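Local atomic coordinates of arginase (Medicago truncatula, PDB entry 6VSS), a protein that hydrolyses L-arginine to urea and L-ornithine, and agmatine to urea and putrescine, as a homohexamer with two manganese ions in each subunit. Residues B[30-35]-B[127-132]; B[55-60]-B[108-113]; B[61-66]-B[149-154]; B[177-182]-B[255-260]. One frame throughout, in Å; residues are numbered along the deposited sequence.

Contact 1 of 4, residues B[30-35]-B[127-132]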
loop_
_atom_site.group_PDB
_atom_site.type_symbol
_atom_site.label_atom_id
_atom_site.label_comp_id
_atom_site.label_asym_id
_atom_site.label_seq_id
_atom_site.Cartn_x
_atom_site.Cartn_y
_atom_site.Cartn_z
ATOM N N LYS B 30 20.645 -8.208 40.726
ATOM C CA LYS B 30 22.035 -8.447 40.268
ATOM C C LYS B 30 22.039 -8.568 38.738
ATOM O O LYS B 30 22.967 -8.061 38.122
ATOM C CB LYS B 30 22.574 -9.708 40.942
ATOM C CG LYS B 30 24.085 -9.876 40.901
ATOM C CD LYS B 30 24.535 -11.321 41.037
ATOM C CE LYS B 30 23.816 -12.251 40.078
ATOM N NZ LYS B 30 24.619 -13.450 39.738
ATOM N N ALA B 31 21.030 -9.190 38.130
ATOM C CA ALA B 31 20.900 -9.193 36.653
ATOM C C ALA B 31 20.934 -7.741 36.168
ATOM O O ALA B 31 21.771 -7.430 35.287
ATOM C CB ALA B 31 19.654 -9.911 36.192
ATOM N N GLN B 32 20.085 -6.894 36.761
ATOM C CA GLN B 32 19.936 -5.454 36.438
ATOM C C GLN B 32 21.324 -4.773 36.432
ATOM O O GLN B 32 21.734 -4.326 35.374
ATOM C CB GLN B 32 18.896 -4.815 37.377
ATOM C CG GLN B 32 17.475 -5.316 37.139
ATOM C CD GLN B 32 16.427 -4.815 38.110
ATOM O OE1 GLN B 32 16.454 -3.677 38.587
ATOM N NE2 GLN B 32 15.414 -5.635 38.332
ATOM N N ASN B 33 22.038 -4.716 37.553
ATOM C CA ASN B 33 23.353 -4.038 37.672
ATOM C C ASN B 33 24.329 -4.488 36.584
ATOM O O ASN B 33 24.981 -3.630 35.951
ATOM C CB ASN B 33 24.000 -4.311 39.032
ATOM C CG ASN B 33 23.130 -3.791 40.145
ATOM O OD1 ASN B 33 22.350 -2.873 39.933
ATOM N ND2 ASN B 33 23.256 -4.348 41.328
ATOM N N ARG B 34 24.450 -5.799 36.417
ATOM C CA ARG B 34 25.433 -6.453 35.525
ATOM C C ARG B 34 25.089 -6.129 34.059
ATOM O O ARG B 34 26.019 -5.798 33.229
ATOM C CB ARG B 34 25.396 -7.963 35.814
ATOM C CG ARG B 34 25.647 -8.340 37.271
ATOM C CD ARG B 34 26.193 -9.743 37.519
ATOM N NE ARG B 34 27.394 -10.125 36.749
ATOM C CZ ARG B 34 28.657 -9.923 37.108
ATOM N NH1 ARG B 34 28.966 -9.348 38.262
ATOM N NH2 ARG B 34 29.626 -10.313 36.297
ATOM N N VAL B 35 23.817 -6.234 33.704
ATOM C CA VAL B 35 23.438 -6.035 32.263
ATOM C C VAL B 35 23.599 -4.545 31.924
ATOM O O VAL B 35 24.019 -4.213 30.829
ATOM C CB VAL B 35 22.038 -6.566 31.925
ATOM C CG1 VAL B 35 21.615 -6.110 30.525
ATOM C CG2 VAL B 35 21.988 -8.093 32.029
ATOM N N CYS B 127 15.169 -7.028 32.066
ATOM C CA CYS B 127 15.796 -7.409 33.367
ATOM C C CYS B 127 14.948 -6.901 34.531
ATOM O O CYS B 127 15.379 -7.047 35.700
ATOM C CB CYS B 127 17.161 -6.778 33.559
ATOM S SG CYS B 127 18.322 -7.353 32.321
ATOM N N GLY B 128 13.838 -6.247 34.195
ATOM C CA GLY B 128 12.849 -5.708 35.140
ATOM C C GLY B 128 13.253 -4.358 35.666
ATOM O O GLY B 128 12.771 -4.003 36.736
ATOM N N VAL B 129 14.048 -3.597 34.914
ATOM C CA VAL B 129 14.484 -2.234 35.325
ATOM C C VAL B 129 13.290 -1.271 35.223
ATOM O O VAL B 129 12.597 -1.302 34.210
ATOM C CB VAL B 129 15.691 -1.774 34.487
ATOM C CG1 VAL B 129 16.117 -0.356 34.838
ATOM C CG2 VAL B 129 16.877 -2.721 34.620
ATOM N N ASP B 130 13.092 -0.413 36.220
ATOM C CA ASP B 130 11.959 0.552 36.282
ATOM C C ASP B 130 12.327 1.756 35.412
ATOM O O ASP B 130 13.530 1.900 35.081
ATOM C CB ASP B 130 11.607 0.940 37.722
ATOM C CG ASP B 130 12.768 1.516 38.517
ATOM O OD1 ASP B 130 13.075 2.687 38.337
ATOM O OD2 ASP B 130 13.388 0.759 39.281
ATOM N N ASP B 131 11.341 2.585 35.064
ATOM C CA ASP B 131 11.523 3.715 34.118
ATOM C C ASP B 131 12.436 4.808 34.681
ATOM O O ASP B 131 13.089 5.453 33.893
ATOM C CB ASP B 131 10.181 4.284 33.700
ATOM C CG ASP B 131 9.402 3.260 32.922
ATOM O OD1 ASP B 131 10.012 2.599 32.046
ATOM O OD2 ASP B 131 8.210 3.112 33.239
ATOM N N LYS B 132 12.502 4.992 35.993
ATOM C CA LYS B 132 13.406 5.999 36.610
ATOM C C LYS B 132 14.842 5.563 36.343
ATOM O O LYS B 132 15.632 6.379 35.882
ATOM C CB LYS B 132 13.059 6.165 38.092
ATOM C CG LYS B 132 13.995 7.060 38.894
ATOM C CD LYS B 132 13.384 7.558 40.206
ATOM C CE LYS B 132 13.810 8.975 40.565
ATOM N NZ LYS B 132 12.686 9.783 41.113
#
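Q32 lays its side chain along the backbone of C127 and G128, its methylenes running antiparallel to the V129 side chain. CG stands anti to the carbonyl carbon (chi1 -68°), and with chi2 close to straight the chain reaches clear of its own helix before the amide begins. The closest apolar touch here is Q32 CG on V129 CG2, 3.7 Å apart. At the tip, NE2 lies 3.0 Å from C127 O and donates to it, but the N-H...O angle of 126° makes the bond weak; the amide is guided rather than locked. One turn further along the helix, V35 turns its CG2 to C127 SG at 3.8 Å, the sulfur being anti to the carbonyl carbon of C127 and so directed at the valine.

The second segment is a short link between two helix ends. G128, with positive phi, completes a Schellman motif that closes the preceding helix, and two residues on D130 N-caps the next, its OD1 accepting from R133 N. N33 OD1 also accepts from R133 NH2, tying helix 25-57 to the first turn of helix 131-146. Helix 25-57 thus packs against the link between helices 121-125 and 131-146, and both sides of the contact also meet the second subunit: F42 of that subunit packs on V35 and R46 of that subunit on C127.

Contact 2 of 4, residues B[55-60]-B[108-113]; sequences RSLGGV and RDPRVI
Helix 25-57 ends at L57, and the chain swings away through G58 and G59, both with positive phi, so that V60 comes opposite R111 with their CA atoms 6.4 Å apart. The contact is built round the side chain of R111. Its CG is anti to the carbonyl carbon, and a bend at chi3 (-65°) turns the guanidinium toward the end of the helix. The aliphatic part is crossed obliquely by two side chains: L57 CD1 sits 3.7 Å from R111 CG, and V60 CG2 lies 3.9 Å from R111 CB. Beyond them NH1 donates to G58 O over 2.7 Å, a fairly straight bond (160°) lying in the guanidinium plane although above the plane of the carbonyl.

What fixes the rotation of this group is D109, which R111 grips side-on: NE reaches OD1 at 2.9 Å and NH2 reaches OD2 at 2.7 Å, a salt bridge. D109 OD1 also accepts the backbone N of R111, closing an Asx turn, so one carboxylate both shapes the turn and holds the side chain that leaves it. The guanidinium is thus gripped at its edge by a carboxylate and a carbonyl, both near its plane. The turn lies at the surface, in the loop that leads into strand 113-118 at the margin of the sheet. P110 adds its CB, 4.3 Å from L57 CD1, and M54 in the last turns of helix 25-57 packs on both P110 and R111.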
loop_
_atom_site.group_PDB
_atom_site.type_symbol
_atom_site.label_atom_id
_atom_site.label_comp_id
_atom_site.label_asym_id
_atom_site.label_seq_id
_atom_site.Cartn_x
_atom_site.Cartn_y
_atom_site.Cartn_z
ATOM N N ARG B 55 39.931 12.679 16.998
ATOM C CA ARG B 55 41.100 13.348 17.623
ATOM C C ARG B 55 42.358 12.987 16.811
ATOM O O ARG B 55 43.352 13.756 16.853
ATOM C CB ARG B 55 41.257 13.012 19.111
ATOM C CG ARG B 55 40.430 13.920 20.001
ATOM C CD ARG B 55 40.633 13.721 21.485
ATOM N NE ARG B 55 40.790 12.338 21.893
ATOM C CZ ARG B 55 39.795 11.493 22.162
ATOM N NH1 ARG B 55 38.530 11.845 22.004
ATOM N NH2 ARG B 55 40.060 10.261 22.557
ATOM N N SER B 56 42.352 11.904 16.043
ATOM C CA SER B 56 43.567 11.622 15.263
ATOM C C SER B 56 43.444 12.210 13.846
ATOM O O SER B 56 44.489 12.583 13.272
ATOM C CB SER B 56 43.907 10.192 15.342
ATOM O OG SER B 56 42.889 9.451 14.789
ATOM N N LEU B 57 42.241 12.412 13.310
ATOM C CA LEU B 57 42.108 13.133 12.014
ATOM C C LEU B 57 42.490 14.611 12.154
ATOM O O LEU B 57 42.961 15.180 11.176
ATOM C CB LEU B 57 40.664 13.020 11.555
ATOM C CG LEU B 57 40.233 11.610 11.195
ATOM C CD1 LEU B 57 38.757 11.617 10.847
ATOM C CD2 LEU B 57 41.093 11.068 10.062
ATOM N N GLY B 58 42.245 15.207 13.321
ATOM C CA GLY B 58 42.342 16.655 13.581
ATOM C C GLY B 58 41.427 17.505 12.714
ATOM O O GLY B 58 40.651 16.936 11.893
ATOM N N GLY B 59 41.545 18.835 12.876
ATOM C CA GLY B 59 40.804 19.884 12.143
ATOM C C GLY B 59 39.311 19.847 12.454
ATOM O O GLY B 59 38.505 19.927 11.529
ATOM N N VAL B 60 38.951 19.698 13.723
ATOM C CA VAL B 60 37.566 19.378 14.155
ATOM C C VAL B 60 37.369 19.902 15.570
ATOM O O VAL B 60 38.175 19.586 16.458
ATOM C CB VAL B 60 37.304 17.867 14.106
ATOM C CG1 VAL B 60 38.315 17.088 14.937
ATOM C CG2 VAL B 60 35.874 17.544 14.535
ATOM N N ARG B 108 30.537 11.658 4.316
ATOM C CA ARG B 108 31.670 10.688 4.290
ATOM C C ARG B 108 32.786 11.109 5.249
ATOM O O ARG B 108 33.549 10.242 5.680
ATOM C CB ARG B 108 32.294 10.588 2.901
ATOM C CG ARG B 108 31.431 9.848 1.905
ATOM C CD ARG B 108 32.141 9.808 0.559
ATOM N NE ARG B 108 31.176 9.524 -0.486
ATOM C CZ ARG B 108 30.443 8.419 -0.523
ATOM N NH1 ARG B 108 30.586 7.484 0.405
ATOM N NH2 ARG B 108 29.568 8.240 -1.493
ATOM N N ASP B 109 32.945 12.388 5.539
ATOM C CA ASP B 109 33.931 12.789 6.558
ATOM C C ASP B 109 33.378 12.376 7.924
ATOM O O ASP B 109 32.341 12.857 8.328
ATOM C CB ASP B 109 34.281 14.254 6.351
ATOM C CG ASP B 109 35.355 14.793 7.272
ATOM O OD1 ASP B 109 35.670 14.143 8.305
ATOM O OD2 ASP B 109 35.831 15.905 6.982
ATOM N N PRO B 110 34.034 11.468 8.690
ATOM C CA PRO B 110 33.596 11.112 10.031
ATOM C C PRO B 110 33.514 12.278 11.013
ATOM O O PRO B 110 32.803 12.165 11.996
ATOM C CB PRO B 110 34.675 10.162 10.541
ATOM C CG PRO B 110 35.231 9.565 9.290
ATOM C CD PRO B 110 35.218 10.699 8.296
ATOM N N ARG B 111 34.194 13.373 10.719
ATOM C CA ARG B 111 34.212 14.532 11.631
ATOM C C ARG B 111 32.888 15.276 11.471
ATOM O O ARG B 111 32.545 16.044 12.306
ATOM C CB ARG B 111 35.413 15.412 11.297
ATOM C CG ARG B 111 36.750 14.712 11.476
ATOM C CD ARG B 111 37.878 15.605 10.976
ATOM N NE ARG B 111 37.757 15.800 9.541
ATOM C CZ ARG B 111 38.686 16.350 8.777
ATOM N NH1 ARG B 111 39.829 16.763 9.310
ATOM N NH2 ARG B 111 38.459 16.496 7.478
ATOM N N VAL B 112 32.183 15.040 10.383
ATOM C CA VAL B 112 30.846 15.646 10.157
ATOM C C VAL B 112 29.777 14.812 10.854
ATOM O O VAL B 112 28.865 15.392 11.431
ATOM C CB VAL B 112 30.562 15.767 8.660
ATOM C CG1 VAL B 112 29.184 16.356 8.446
ATOM C CG2 VAL B 112 31.645 16.596 8.004
ATOM N N ILE B 113 29.843 13.493 10.747
ATOM C CA ILE B 113 28.809 12.631 11.391
ATOM C C ILE B 113 29.370 11.234 11.619
ATOM O O ILE B 113 30.092 10.714 10.766
ATOM C CB ILE B 113 27.507 12.627 10.573
ATOM C CG1 ILE B 113 26.370 12.016 11.392
ATOM C CG2 ILE B 113 27.729 11.906 9.226
ATOM C CD1 ILE B 113 25.089 11.932 10.633
#

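Contact 3 of 4, residues B[61-66]-B[149-154]; sequences AATSSL and DPLRPL
Strands 63-66 and 151-154 run parallel as neighbours in the central sheet of the arginase alpha/beta fold, their short axes crossing at -46°. Before the second strand begins, P150, preceded by a cis peptide, rests its CB against A61 O, and P150 O accepts from T63 N at 2.9 Å. L151 then drops its CB and CD2 on S65 OG, CB at 3.4 Å; that hydroxyl donates back to T63 O. R152 pairs through both its N and its O with the one strand: its N donates to the same T63 O at 2.7 Å, while its O receives S65 N nearly along the C=O axis. Its extended side chain passes over A62, with NE 3.4 Å from A62 CB. NE also donates to a water that bridges A61 O and P150 O, and NH1 forms a salt bridge with D304, so the charged end is held from two directions. P153 turns to the face carrying L151, where V142 and M146 of helix 131-146 cover it. L154 points to the other face, beneath helix 323-339, side by side with L66, and its N donates to S65 O at 2.8 Å. Beyond that bond, L154 O meets the L66 CA hydrogen, with CA and O 3.2 Å apart.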
loop_
_atom_site.group_PDB
_atom_site.type_symbol
_atom_site.label_atom_id
_atom_site.label_comp_id
_atom_site.label_asym_id
_atom_site.label_seq_id
_atom_site.Cartn_x
_atom_site.Cartn_y
_atom_site.Cartn_z
ATOM N N ALA B 61 36.332 20.701 15.727
ATOM C CA ALA B 61 35.893 21.295 16.994
ATOM C C ALA B 61 34.718 20.489 17.518
ATOM O O ALA B 61 34.598 20.395 18.730
ATOM C CB ALA B 61 35.499 22.730 16.776
ATOM N N ALA B 62 33.862 19.952 16.644
ATOM C CA ALA B 62 32.706 19.150 17.110
ATOM C C ALA B 62 32.279 18.157 16.035
ATOM O O ALA B 62 32.366 18.494 14.806
ATOM C CB ALA B 62 31.549 20.037 17.534
ATOM N N THR B 63 31.847 16.978 16.495
ATOM C CA THR B 63 31.318 15.898 15.639
ATOM C C THR B 63 29.974 15.388 16.170
ATOM O O THR B 63 29.884 14.850 17.308
ATOM C CB THR B 63 32.401 14.836 15.422
ATOM O OG1 THR B 63 33.443 15.437 14.642
ATOM C CG2 THR B 63 31.855 13.596 14.736
ATOM N N SER B 64 28.955 15.531 15.332
ATOM C CA SER B 64 27.597 14.995 15.580
ATOM C C SER B 64 27.726 13.458 15.615
ATOM O O SER B 64 28.206 12.848 14.630
ATOM C CB SER B 64 26.584 15.498 14.532
ATOM O OG SER B 64 26.408 16.901 14.574
ATOM N N SER B 65 27.309 12.864 16.726
ATOM C CA SER B 65 27.508 11.449 17.110
ATOM C C SER B 65 26.158 10.808 17.442
ATOM O O SER B 65 25.456 11.288 18.390
ATOM C CB SER B 65 28.474 11.395 18.249
ATOM O OG SER B 65 29.602 12.164 17.868
ATOM N N LEU B 66 25.736 9.850 16.591
ATOM C CA LEU B 66 24.403 9.249 16.692
ATOM C C LEU B 66 24.406 8.310 17.886
ATOM O O LEU B 66 25.174 7.362 17.914
ATOM C CB LEU B 66 24.070 8.526 15.389
ATOM C CG LEU B 66 24.224 9.384 14.147
ATOM C CD1 LEU B 66 23.598 8.729 12.919
ATOM C CD2 LEU B 66 23.593 10.716 14.391
ATOM N N ASP B 149 35.165 14.309 23.765
ATOM C CA ASP B 149 35.251 15.491 22.872
ATOM C C ASP B 149 36.131 15.087 21.686
ATOM O O ASP B 149 37.148 14.421 21.916
ATOM C CB ASP B 149 35.884 16.680 23.598
ATOM C CG ASP B 149 37.361 16.859 23.286
ATOM O OD1 ASP B 149 37.671 17.364 22.189
ATOM O OD2 ASP B 149 38.190 16.480 24.134
ATOM N N PRO B 150 35.784 15.439 20.431
ATOM C CA PRO B 150 34.866 16.532 20.129
ATOM C C PRO B 150 33.441 16.037 19.837
ATOM O O PRO B 150 32.704 16.763 19.211
ATOM C CB PRO B 150 35.488 17.080 18.840
ATOM C CG PRO B 150 35.993 15.847 18.123
ATOM C CD PRO B 150 36.327 14.846 19.210
ATOM N N LEU B 151 33.114 14.809 20.253
ATOM C CA LEU B 151 31.783 14.218 19.962
ATOM C C LEU B 151 30.710 15.053 20.647
ATOM O O LEU B 151 30.898 15.442 21.835
ATOM C CB LEU B 151 31.686 12.789 20.481
ATOM C CG LEU B 151 32.743 11.806 19.985
ATOM C CD1 LEU B 151 32.325 10.397 20.365
ATOM C CD2 LEU B 151 32.962 11.939 18.488
ATOM N N ARG B 152 29.593 15.239 19.953
ATOM C CA ARG B 152 28.375 15.907 20.464
ATOM C C ARG B 152 27.174 14.997 20.139
ATOM O O ARG B 152 27.054 14.549 19.005
ATOM C CB ARG B 152 28.244 17.337 19.956
ATOM C CG ARG B 152 29.277 18.296 20.519
ATOM C CD ARG B 152 28.924 19.739 20.235
ATOM N NE ARG B 152 30.054 20.583 20.550
ATOM C CZ ARG B 152 30.036 21.884 20.753
ATOM N NH1 ARG B 152 28.920 22.574 20.671
ATOM N NH2 ARG B 152 31.160 22.507 21.035
ATOM N N PRO B 153 26.310 14.727 21.125
ATOM C CA PRO B 153 25.222 13.757 21.002
ATOM C C PRO B 153 24.067 14.237 20.117
ATOM O O PRO B 153 23.440 15.260 20.428
ATOM C CB PRO B 153 24.741 13.595 22.443
ATOM C CG PRO B 153 25.008 14.936 23.017
ATOM C CD PRO B 153 26.397 15.243 22.491
ATOM N N LEU B 154 23.870 13.528 19.012
ATOM C CA LEU B 154 22.660 13.632 18.153
ATOM C C LEU B 154 21.862 12.331 18.397
ATOM O O LEU B 154 22.227 11.272 17.938
ATOM C CB LEU B 154 23.080 13.911 16.705
ATOM C CG LEU B 154 21.995 14.542 15.829
ATOM C CD1 LEU B 154 22.531 14.942 14.439
ATOM C CD2 LEU B 154 20.837 13.543 15.665
HETATM O O HOH W 1 33.020 19.554 20.886
#

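Contact 4 of 4, residues B[177-182]-B[255-260]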
loop_
_atom_site.group_PDB
_atom_site.type_symbol
_atom_site.label_atom_id
_atom_site.label_comp_id
_atom_site.label_asym_id
_atom_site.label_seq_id
_atom_site.Cartn_x
_atom_site.Cartn_y
_atom_site.Cartn_z
ATOM N N ALA B 177 22.076 25.772 32.284
ATOM C CA ALA B 177 20.849 25.739 31.469
ATOM C C ALA B 177 21.236 25.782 29.985
ATOM O O ALA B 177 22.347 26.228 29.651
ATOM C CB ALA B 177 19.957 26.868 31.848
ATOM N N VAL B 178 20.377 25.280 29.124
ATOM C CA VAL B 178 20.559 25.402 27.664
ATOM C C VAL B 178 19.308 26.113 27.182
ATOM O O VAL B 178 18.317 26.135 27.947
ATOM C CB VAL B 178 20.768 24.014 26.999
ATOM C CG1 VAL B 178 22.000 23.338 27.539
ATOM C CG2 VAL B 178 19.580 23.089 27.171
ATOM N N ASP B 179 19.337 26.688 25.986
ATOM C CA ASP B 179 18.095 27.133 25.299
ATOM C C ASP B 179 17.698 25.984 24.390
ATOM O O ASP B 179 18.602 25.358 23.900
ATOM C CB ASP B 179 18.286 28.436 24.521
ATOM C CG ASP B 179 18.474 29.708 25.356
ATOM O OD1 ASP B 179 18.083 29.719 26.551
ATOM O OD2 ASP B 179 18.978 30.707 24.784
ATOM N N ILE B 180 16.402 25.776 24.159
ATOM C CA ILE B 180 15.901 24.677 23.299
ATOM C C ILE B 180 15.062 25.228 22.157
ATOM O O ILE B 180 14.210 26.079 22.357
ATOM C CB ILE B 180 15.127 23.633 24.104
ATOM C CG1 ILE B 180 15.965 23.046 25.241
ATOM C CG2 ILE B 180 14.549 22.572 23.162
ATOM C CD1 ILE B 180 15.220 22.062 26.066
ATOM N N LEU B 181 15.334 24.716 20.982
ATOM C CA LEU B 181 14.504 24.905 19.790
ATOM C C LEU B 181 13.860 23.553 19.580
ATOM O O LEU B 181 14.620 22.576 19.482
ATOM C CB LEU B 181 15.375 25.260 18.590
ATOM C CG LEU B 181 14.604 25.265 17.275
ATOM C CD1 LEU B 181 13.428 26.218 17.341
ATOM C CD2 LEU B 181 15.570 25.627 16.144
ATOM N N HIS B 182 12.529 23.514 19.638
ATOM C CA HIS B 182 11.740 22.274 19.714
ATOM C C HIS B 182 10.733 22.347 18.580
ATOM O O HIS B 182 9.886 23.264 18.603
ATOM C CB HIS B 182 11.168 22.145 21.117
ATOM C CG HIS B 182 10.048 21.158 21.264
ATOM N ND1 HIS B 182 8.980 21.381 22.127
ATOM C CD2 HIS B 182 9.863 19.930 20.735
ATOM C CE1 HIS B 182 8.200 20.316 22.121
ATOM N NE2 HIS B 182 8.712 19.426 21.249
ATOM N N LEU B 255 16.501 33.311 14.556
ATOM C CA LEU B 255 16.634 33.000 15.983
ATOM C C LEU B 255 18.095 33.049 16.387
ATOM O O LEU B 255 18.958 32.633 15.593
ATOM C CB LEU B 255 16.079 31.600 16.226
ATOM C CG LEU B 255 14.569 31.480 16.108
ATOM C CD1 LEU B 255 14.188 30.002 16.133
ATOM C CD2 LEU B 255 13.917 32.252 17.253
ATOM N N LYS B 256 18.342 33.532 17.595
ATOM C CA LYS B 256 19.695 33.576 18.184
ATOM C C LYS B 256 19.576 33.046 19.606
ATOM O O LYS B 256 19.006 33.731 20.464
ATOM C CB LYS B 256 20.252 35.000 18.104
ATOM C CG LYS B 256 20.042 35.627 16.727
ATOM C CD LYS B 256 20.630 37.044 16.439
ATOM C CE LYS B 256 20.125 37.538 15.100
ATOM N NZ LYS B 256 20.930 38.663 14.581
ATOM N N LEU B 257 20.014 31.819 19.817
ATOM C CA LEU B 257 19.681 31.131 21.082
ATOM C C LEU B 257 20.973 30.922 21.834
ATOM O O LEU B 257 22.013 30.951 21.201
ATOM C CB LEU B 257 18.956 29.801 20.827
ATOM C CG LEU B 257 17.506 29.864 20.315
ATOM C CD1 LEU B 257 16.868 28.465 20.298
ATOM C CD2 LEU B 257 16.627 30.758 21.149
ATOM N N GLY B 258 20.875 30.711 23.136
ATOM C CA GLY B 258 22.001 30.233 23.943
ATOM C C GLY B 258 22.855 31.378 24.477
ATOM O O GLY B 258 23.768 31.093 25.259
ATOM N N GLU B 259 22.595 32.625 24.106
ATOM C CA GLU B 259 23.497 33.724 24.549
ATOM C C GLU B 259 23.377 33.857 26.069
ATOM O O GLU B 259 22.273 34.218 26.560
ATOM C CB GLU B 259 23.252 34.997 23.742
ATOM C CG GLU B 259 23.691 34.842 22.277
ATOM C CD GLU B 259 23.869 36.127 21.462
ATOM O OE1 GLU B 259 24.895 36.844 21.681
ATOM O OE2 GLU B 259 22.995 36.412 20.593
ATOM N N GLY B 260 24.454 33.497 26.770
ATOM C CA GLY B 260 24.610 33.632 28.236
ATOM C C GLY B 260 24.182 32.373 28.980
ATOM O O GLY B 260 24.049 32.437 30.210
#
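From strand 178-183, an inner strand of the parallel arginase sheet, the side chain of D179 points to the loop that runs from helix 245-252 into strand 264-269. Its CB packs on L257 CB at 4.0 Å. CG, anti to the carbonyl carbon (chi1 -70°), comes 3.4 Å from G258 N. OD2 is the tip that bonds: G258 N donates to it over a very short 2.5 Å, from 29° above the carboxylate plane. The same oxygen forms a salt bridge with R214 NH2, which also binds E259 O, and OD1 accepts from R215 N. With both oxygens engaged, the buried carboxylate is probably kept ionised and its rotation fixed. G258 has positive phi, turning the loop just past the bond. Toward the other end of the contact the chemistry becomes apolar. L181 CB receives L257 CD1 at 3.9 Å, and I297 of helix 291-300 packs on L181 and L255. The strand continues to H182, whose NE2 binds OD2 of the manganese ligand D184, so the loop packs against the strand that leads into the metal site. L181, its CG anti to the backbone N (chi1 171°), crosses L255 at about a right angle. L181 CD1 and L255 CD1 are 4.0 Å apart.

Contacts 1 and 2 both use helix 25-57, at places whose contact centres lie 36 Å apart. Contact 1 is largely buried where another subunit packs alongside, and it relies on apolar touches and one weak bond; contact 2 is at the surface and relies on an arginine, held by its own aspartate, that bonds to a backbone carbonyl and is packed by L57 and V60. Contact 3, with centre about 10 Å from that of contact 2, touches it through R111 O and T63 OG1 and through R55 NH1 and D149 O. Contacts 3 and 4 are buried and reach the same sheet, yet contact 3 is mainly regular backbone pairing, whereas contact 4 ties a loop to a strand by a carboxylate and leucines.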